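Local coordinates for protein GRMZM2G135359 pseudokinase (Zea mays, PDB 6CPY) that is a receptor-like pseudokinase, probably membrane-spanning and of uncertain signalling role, represented here by its kinase-like domain, which might bind ATP, at residues M145-I150 against P262-F267; E138-D143 against D182-K187. One frame throughout, in Å; residues are numbered along the deposited sequence.

Interaction 1 of 2, residues M145-I150 against P262-F267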
ATOM      1  N   MET A 145      17.373  -2.523 -11.214  1.00 26.27           N
ATOM      2  CA  MET A 145      16.964  -1.121 -11.159  1.00 28.23           C
ATOM      3  C   MET A 145      15.476  -1.002 -10.858  1.00 26.97           C
ATOM      4  O   MET A 145      15.071  -0.122 -10.109  1.00 25.91           O
ATOM      5  CB  MET A 145      17.316  -0.376 -12.456  1.00 31.43           C
ATOM      6  CG  MET A 145      18.812  -0.155 -12.647  1.00 35.79           C
ATOM      7  SD  MET A 145      19.605   0.596 -11.218  1.00 43.42           S
ATOM      8  CE  MET A 145      18.603   2.071 -11.034  1.00 43.72           C
ATOM      9  N   ALA A 146      14.674  -1.889 -11.434  1.00 26.22           N
ATOM     10  CA  ALA A 146      13.251  -1.930 -11.113  1.00 26.38           C
ATOM     11  C   ALA A 146      13.025  -2.162  -9.618  1.00 25.62           C
ATOM     12  O   ALA A 146      12.214  -1.474  -8.994  1.00 23.96           O
ATOM     13  CB  ALA A 146      12.550  -3.001 -11.928  1.00 27.21           C
ATOM     14  N   ARG A 147      13.767  -3.105  -9.040  1.00 24.00           N
ATOM     15  CA  ARG A 147      13.645  -3.383  -7.617  1.00 23.78           C
ATOM     16  C   ARG A 147      14.091  -2.222  -6.726  1.00 22.93           C
ATOM     17  O   ARG A 147      13.490  -1.975  -5.700  1.00 21.02           O
ATOM     18  CB  ARG A 147      14.359  -4.674  -7.260  1.00 24.42           C
ATOM     19  CG  ARG A 147      13.700  -5.858  -7.934  1.00 24.30           C
ATOM     20  CD  ARG A 147      14.075  -7.180  -7.317  1.00 24.92           C
ATOM     21  NE  ARG A 147      13.757  -8.256  -8.251  1.00 24.59           N
ATOM     22  CZ  ARG A 147      13.653  -9.541  -7.931  1.00 24.68           C
ATOM     23  NH1 ARG A 147      13.811  -9.960  -6.684  1.00 24.19           N
ATOM     24  NH2 ARG A 147      13.401 -10.412  -8.890  1.00 25.30           N
ATOM     25  N   LEU A 148      15.150  -1.518  -7.115  1.00 22.36           N
ATOM     26  CA  LEU A 148      15.584  -0.354  -6.366  1.00 23.59           C
ATOM     27  C   LEU A 148      14.583   0.791  -6.451  1.00 22.85           C
ATOM     28  O   LEU A 148      14.315   1.441  -5.453  1.00 21.56           O
ATOM     29  CB  LEU A 148      16.981   0.097  -6.816  1.00 24.90           C
ATOM     30  CG  LEU A 148      18.096  -0.539  -5.964  1.00 27.85           C
ATOM     31  CD1 LEU A 148      17.939  -2.036  -5.762  1.00 30.23           C
ATOM     32  CD2 LEU A 148      19.450  -0.214  -6.578  1.00 29.51           C
ATOM     33  N   ARG A 149      14.037   1.022  -7.637  1.00 22.83           N
ATOM     34  CA  ARG A 149      12.984   2.019  -7.806  1.00 24.94           C
ATOM     35  C   ARG A 149      11.765   1.734  -6.941  1.00 21.97           C
ATOM     36  O   ARG A 149      11.210   2.631  -6.349  1.00 21.62           O
ATOM     37  CB  ARG A 149      12.535   2.100  -9.260  1.00 28.96           C
ATOM     38  CG  ARG A 149      13.512   2.780 -10.197  1.00 34.88           C
ATOM     39  CD  ARG A 149      12.750   3.639 -11.195  1.00 38.86           C
ATOM     40  NE  ARG A 149      11.528   2.991 -11.657  1.00 43.89           N
ATOM     41  CZ  ARG A 149      10.409   3.626 -12.023  1.00 47.11           C
ATOM     42  NH1 ARG A 149      10.312   4.954 -11.984  1.00 50.24           N
ATOM     43  NH2 ARG A 149       9.369   2.919 -12.426  1.00 47.34           N
ATOM     44  N   ILE A 150      11.351   0.476  -6.887  1.00 21.02           N
ATOM     45  CA  ILE A 150      10.220   0.078  -6.068  1.00 21.68           C
ATOM     46  C   ILE A 150      10.549   0.279  -4.587  1.00 22.07           C
ATOM     47  O   ILE A 150       9.776   0.881  -3.848  1.00 20.10           O
ATOM     48  CB  ILE A 150       9.823  -1.383  -6.362  1.00 22.04           C
ATOM     49  CG1 ILE A 150       9.170  -1.464  -7.756  1.00 22.63           C
ATOM     50  CG2 ILE A 150       8.907  -1.930  -5.268  1.00 22.58           C
ATOM     51  CD1 ILE A 150       9.142  -2.864  -8.332  1.00 22.68           C
ATOM     52  N   PRO A 262      18.163 -14.964  -7.566  1.00 28.46           N
ATOM     53  CA  PRO A 262      18.738 -15.217  -8.910  1.00 29.65           C
ATOM     54  C   PRO A 262      17.963 -14.590 -10.079  1.00 28.42           C
ATOM     55  O   PRO A 262      18.567 -14.208 -11.090  1.00 30.18           O
ATOM     56  CB  PRO A 262      18.736 -16.753  -9.022  1.00 31.16           C
ATOM     57  CG  PRO A 262      18.620 -17.250  -7.629  1.00 31.66           C
ATOM     58  CD  PRO A 262      17.877 -16.210  -6.838  1.00 30.38           C
ATOM     59  N   SER A 263      16.650 -14.424  -9.934  1.00 27.94           N
ATOM     60  CA  SER A 263      15.831 -13.850 -11.011  1.00 28.78           C
ATOM     61  C   SER A 263      16.099 -12.359 -11.281  1.00 29.15           C
ATOM     62  O   SER A 263      15.626 -11.819 -12.279  1.00 29.03           O
ATOM     63  CB  SER A 263      14.335 -14.080 -10.738  1.00 30.80           C
ATOM     64  OG  SER A 263      13.888 -13.355  -9.607  1.00 31.87           O
ATOM     65  N   ILE A 264      16.826 -11.692 -10.380  1.00 26.95           N
ATOM     66  CA  ILE A 264      17.263 -10.308 -10.605  1.00 26.52           C
ATOM     67  C   ILE A 264      18.189 -10.177 -11.807  1.00 27.58           C
ATOM     68  O   ILE A 264      18.168  -9.161 -12.512  1.00 30.48           O
ATOM     69  CB  ILE A 264      17.973  -9.771  -9.349  1.00 26.60           C
ATOM     70  CG1 ILE A 264      16.920  -9.409  -8.305  1.00 26.12           C
ATOM     71  CG2 ILE A 264      18.876  -8.573  -9.649  1.00 27.41           C
ATOM     72  CD1 ILE A 264      17.463  -9.259  -6.904  1.00 26.61           C
ATOM     73  N   GLY A 265      19.004 -11.202 -12.022  1.00 28.62           N
ATOM     74  CA  GLY A 265      20.110 -11.117 -12.950  1.00 28.18           C
ATOM     75  C   GLY A 265      21.302 -10.451 -12.282  1.00 28.22           C
ATOM     76  O   GLY A 265      21.556 -10.658 -11.093  1.00 27.99           O
ATOM     77  N   PHE A 266      22.033  -9.629 -13.033  1.00 28.49           N
ATOM     78  CA  PHE A 266      23.250  -9.015 -12.487  1.00 28.50           C
ATOM     79  C   PHE A 266      22.901  -7.978 -11.440  1.00 26.35           C
ATOM     80  O   PHE A 266      21.857  -7.333 -11.528  1.00 27.19           O
ATOM     81  CB  PHE A 266      24.089  -8.390 -13.590  1.00 28.61           C
ATOM     82  CG  PHE A 266      24.713  -9.394 -14.510  1.00 29.86           C
ATOM     83  CD1 PHE A 266      25.648 -10.305 -14.030  1.00 30.97           C
ATOM     84  CD2 PHE A 266      24.385  -9.418 -15.863  1.00 31.38           C
ATOM     85  CE1 PHE A 266      26.238 -11.225 -14.874  1.00 31.66           C
ATOM     86  CE2 PHE A 266      24.975 -10.340 -16.720  1.00 32.43           C
ATOM     87  CZ  PHE A 266      25.909 -11.240 -16.223  1.00 32.45           C
ATOM     88  N   PHE A 267      23.762  -7.847 -10.432  1.00 25.89           N
ATOM     89  CA  PHE A 267      23.606  -6.818  -9.406  1.00 25.84           C
ATOM     90  C   PHE A 267      24.968  -6.311  -8.893  1.00 25.45           C
ATOM     91  O   PHE A 267      25.950  -7.043  -8.936  1.00 26.20           O
ATOM     92  CB  PHE A 267      22.739  -7.343  -8.243  1.00 25.58           C
ATOM     93  CG  PHE A 267      23.399  -8.389  -7.384  1.00 25.22           C
ATOM     94  CD1 PHE A 267      24.147  -8.027  -6.269  1.00 25.33           C
ATOM     95  CD2 PHE A 267      23.247  -9.743  -7.666  1.00 25.34           C
ATOM     96  CE1 PHE A 267      24.737  -8.989  -5.465  1.00 26.44           C
ATOM     97  CE2 PHE A 267      23.849 -10.707  -6.879  1.00 25.76           C
ATOM     98  CZ  PHE A 267      24.592 -10.334  -5.772  1.00 26.32           C
TER

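Interaction 2 of 2, residues E138-D143 against D182-K187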
ATOM      1  N   GLU A 138       4.290 -17.227 -13.440  1.00 58.48           N
ATOM      2  CA  GLU A 138       3.907 -16.680 -14.740  1.00 60.19           C
ATOM      3  C   GLU A 138       4.058 -15.156 -14.827  1.00 60.37           C
ATOM      4  O   GLU A 138       3.917 -14.591 -15.915  1.00 59.93           O
ATOM      5  CB  GLU A 138       2.477 -17.084 -15.074  1.00 61.39           C
ATOM      6  N   ALA A 139       4.334 -14.497 -13.699  1.00 59.26           N
ATOM      7  CA  ALA A 139       4.471 -13.035 -13.663  1.00 57.32           C
ATOM      8  C   ALA A 139       5.854 -12.565 -14.121  1.00 54.43           C
ATOM      9  O   ALA A 139       6.852 -13.270 -13.949  1.00 52.75           O
ATOM     10  CB  ALA A 139       4.177 -12.510 -12.264  1.00 58.25           C
ATOM     11  N   GLU A 140       5.897 -11.366 -14.700  1.00 51.65           N
ATOM     12  CA  GLU A 140       7.143 -10.780 -15.194  1.00 50.75           C
ATOM     13  C   GLU A 140       8.085 -10.458 -14.035  1.00 47.92           C
ATOM     14  O   GLU A 140       7.686  -9.804 -13.062  1.00 43.47           O
ATOM     15  CB  GLU A 140       6.867  -9.510 -16.000  1.00 52.47           C
ATOM     16  CG  GLU A 140       8.081  -8.974 -16.745  1.00 55.52           C
ATOM     17  CD  GLU A 140       7.844  -7.613 -17.369  1.00 57.31           C
ATOM     18  OE1 GLU A 140       6.674  -7.268 -17.639  1.00 61.13           O
ATOM     19  OE2 GLU A 140       8.834  -6.888 -17.594  1.00 60.49           O
ATOM     20  N   LYS A 141       9.327 -10.924 -14.148  1.00 43.67           N
ATOM     21  CA  LYS A 141      10.335 -10.706 -13.113  1.00 41.67           C
ATOM     22  C   LYS A 141      10.933  -9.310 -13.221  1.00 39.02           C
ATOM     23  O   LYS A 141      11.001  -8.720 -14.305  1.00 42.57           O
ATOM     24  CB  LYS A 141      11.433 -11.779 -13.171  1.00 43.39           C
ATOM     25  CG  LYS A 141      10.931 -13.206 -12.940  1.00 45.63           C
ATOM     26  CD  LYS A 141      10.290 -13.394 -11.564  1.00 45.36           C
ATOM     27  CE  LYS A 141       9.349 -14.595 -11.506  1.00 46.82           C
ATOM     28  NZ  LYS A 141       8.191 -14.338 -10.593  1.00 45.77           N
ATOM     29  N   LEU A 142      11.360  -8.795 -12.073  1.00 32.34           N
ATOM     30  CA  LEU A 142      11.829  -7.421 -11.943  1.00 30.41           C
ATOM     31  C   LEU A 142      13.358  -7.409 -11.861  1.00 27.07           C
ATOM     32  O   LEU A 142      13.919  -8.154 -11.071  1.00 26.19           O
ATOM     33  CB  LEU A 142      11.233  -6.832 -10.666  1.00 30.28           C
ATOM     34  CG  LEU A 142       9.698  -6.756 -10.627  1.00 30.56           C
ATOM     35  CD1 LEU A 142       9.226  -6.549  -9.201  1.00 30.15           C
ATOM     36  CD2 LEU A 142       9.200  -5.641 -11.528  1.00 30.59           C
ATOM     37  N   ASP A 143      14.026  -6.577 -12.664  1.00 27.24           N
ATOM     38  CA  ASP A 143      15.500  -6.481 -12.610  1.00 26.67           C
ATOM     39  C   ASP A 143      16.002  -5.598 -11.457  1.00 25.53           C
ATOM     40  O   ASP A 143      15.203  -5.084 -10.688  1.00 24.03           O
ATOM     41  CB  ASP A 143      16.087  -6.049 -13.959  1.00 29.05           C
ATOM     42  CG  ASP A 143      15.709  -4.628 -14.370  1.00 31.51           C
ATOM     43  OD1 ASP A 143      15.146  -3.840 -13.572  1.00 28.68           O
ATOM     44  OD2 ASP A 143      15.987  -4.310 -15.541  1.00 36.80           O
ATOM     45  N   ASP A 182       2.337   1.400 -14.562  1.00 38.40           N
ATOM     46  CA  ASP A 182       2.686   0.955 -15.919  1.00 41.58           C
ATOM     47  C   ASP A 182       4.196   0.879 -16.223  1.00 42.48           C
ATOM     48  O   ASP A 182       4.600   0.113 -17.106  1.00 44.05           O
ATOM     49  CB  ASP A 182       1.962   1.805 -16.980  1.00 44.46           C
ATOM     50  CG  ASP A 182       2.291   3.288 -16.890  1.00 48.66           C
ATOM     51  OD1 ASP A 182       3.049   3.708 -15.983  1.00 50.05           O
ATOM     52  OD2 ASP A 182       1.770   4.043 -17.741  1.00 54.40           O
ATOM     53  N   ASP A 183       5.023   1.660 -15.515  1.00 41.69           N
ATOM     54  CA  ASP A 183       6.491   1.521 -15.619  1.00 39.59           C
ATOM     55  C   ASP A 183       7.132   1.015 -14.314  1.00 38.15           C
ATOM     56  O   ASP A 183       8.302   1.304 -14.004  1.00 34.51           O
ATOM     57  CB  ASP A 183       7.149   2.816 -16.118  1.00 42.65           C
ATOM     58  CG  ASP A 183       6.906   3.992 -15.214  1.00 44.89           C
ATOM     59  OD1 ASP A 183       6.439   3.801 -14.066  1.00 48.99           O
ATOM     60  OD2 ASP A 183       7.192   5.124 -15.661  1.00 48.19           O
ATOM     61  N   PHE A 184       6.343   0.239 -13.577  1.00 35.09           N
ATOM     62  CA  PHE A 184       6.775  -0.483 -12.385  1.00 36.04           C
ATOM     63  C   PHE A 184       7.243   0.402 -11.236  1.00 34.92           C
ATOM     64  O   PHE A 184       8.114   0.013 -10.468  1.00 36.58           O
ATOM     65  CB  PHE A 184       7.811  -1.544 -12.761  1.00 37.32           C
ATOM     66  CG  PHE A 184       7.262  -2.583 -13.681  1.00 38.92           C
ATOM     67  CD1 PHE A 184       6.612  -3.694 -13.175  1.00 37.29           C
ATOM     68  CD2 PHE A 184       7.319  -2.408 -15.060  1.00 41.38           C
ATOM     69  CE1 PHE A 184       6.071  -4.644 -14.019  1.00 39.58           C
ATOM     70  CE2 PHE A 184       6.771  -3.354 -15.915  1.00 42.32           C
ATOM     71  CZ  PHE A 184       6.151  -4.477 -15.390  1.00 41.95           C
ATOM     72  N   ALA A 185       6.662   1.590 -11.108  1.00 32.08           N
ATOM     73  CA  ALA A 185       6.843   2.378  -9.897  1.00 31.07           C
ATOM     74  C   ALA A 185       5.926   1.825  -8.802  1.00 29.18           C
ATOM     75  O   ALA A 185       4.877   1.236  -9.088  1.00 28.64           O
ATOM     76  CB  ALA A 185       6.546   3.844 -10.154  1.00 31.45           C
ATOM     77  N   ALA A 186       6.317   2.026  -7.550  1.00 26.83           N
ATOM     78  CA  ALA A 186       5.541   1.541  -6.424  1.00 26.70           C
ATOM     79  C   ALA A 186       4.351   2.446  -6.121  1.00 25.99           C
ATOM     80  O   ALA A 186       4.482   3.660  -6.133  1.00 25.50           O
ATOM     81  CB  ALA A 186       6.416   1.444  -5.184  1.00 27.40           C
ATOM     82  N   LYS A 187       3.210   1.829  -5.823  1.00 26.85           N
ATOM     83  CA  LYS A 187       2.095   2.497  -5.161  1.00 26.70           C
ATOM     84  C   LYS A 187       1.633   1.682  -3.964  1.00 25.57           C
ATOM     85  O   LYS A 187       1.015   0.613  -4.106  1.00 26.22           O
ATOM     86  CB  LYS A 187       0.948   2.778  -6.150  1.00 29.01           C
ATOM     87  CG  LYS A 187       1.151   4.084  -6.915  1.00 29.50           C
ATOM     88  CD  LYS A 187      -0.068   4.492  -7.736  1.00 30.32           C
ATOM     89  CE  LYS A 187       0.199   5.751  -8.529  1.00 28.52           C
ATOM     90  NZ  LYS A 187       0.224   6.981  -7.693  1.00 27.52           N
TER

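Interaction 1 of 2, residues M145-I150 against P262-F267
Arg147 reaches from helix 144-164 and lays its guanidinium against the CG1 branch of Ile264, and this one crossing carries most of a small buried contact in the mainly helical C-terminal lobe of the protein kinase fold. The two segments bury 129 Å² together, and their backbones stay well apart, with the nearest pair of CA atoms, those of Arg147 and Ile264, 8.4 Å from each other. The gap is bridged by length. From Arg147 CG to NE the chain is extended (chi2 -163°, chi3 -162°), and this carries the guanidinium from the helix surface to the loop. There Ile264 meets it face-on: its CG1 stands 3.2 Å above the guanidinium plane, over the centre. The separate distances agree with this, since Ile264 CG1 lies 3.3 Å from Arg147 CZ and 3.5 Å from Arg147 NH1. The branch farther out follows the same face, with Ile264 CD1 3.7 Å from Arg147 NH1. With CG1 anti to the carbonyl carbon (chi1 -77°), Ile264 sends its longer branch to the arginine, although its CB does not point there. Stacking over one face leaves the in-plane N-H groups available to polar partners. Several hold the same group. Arg147 NH1 donates to the backbone O of Ile228 and forms a salt bridge with Asp261, the residue just before the loop segment; Asp261 also accepts from the backbone N of Ser263. The cation is thus bonded at NH1 while one face is packed, which should restrict its rotation. Ser263 approaches near the guanidinium plane rather than over a face, its OG 3.1 Å from Arg147 NH2.

Interaction 2 of 2, residues E138-D143 against D182-K187
This is a partly buried side-chain contact, apolar at Leu142 and with a carboxylate at its other end, in which Phe184, from the turn of the small hairpin joining strands 178-180 and 186-188, packs against Leu142 and Glu140 of the loop leading into helix 144-164. The closest approach to the leucine is by one methyl: Leu142 CD2 lies 3.6 Å from Phe184 CD1, and the two side chains cross at a slant. Glu140 comes to the far end of the ring. Its CG is anti to the backbone N (chi1 -170°) and the chain stays extended beyond, bringing OE1 to 3.6 Å from Phe184 CZ. Carboxylate and ring planes stand 73° apart, so the acid does not stack on the phenyl group. The ring also meets His133 edge-to-face. Were Phe184 replaced by alanine, a gap would probably open beside Leu142 CD2 and the His133 ring would lose its aromatic partner. Phe184 has left-handed helical backbone angles, with phi and psi both positive. Leu142 continues the packing to Leu130 and His133 of helix 130-135 and to Ile150 of helix 144-164, while Ala186, where strand 186-188 begins, rests on Ile154 of that same helix.

In the fold
Interactions 1 and 2 lie on the same side of the chain's centre, about 10 Å apart between their own centres, within one kinase-like domain. Their segments alternate in sequence: 138-143, 145-150, 182-187, then 262-267. The first two are nearly continuous, and Asp143 N-caps helix 144-164 between them through a bond from Ala146 N to its OD1. Arg147 ties the contacts directly, its NE 2.8 Å from Leu142 O in a probable hydrogen bond. Farther along, Arg149 NH2 makes a long, weak ion pair with Asp183 OD1, at 3.5 Å. The start of helix 144-164 therefore touches the loop before it, the hairpin 178-188 and the loop before helix 269-282, bringing parts distant in sequence together in the C-terminal lobe.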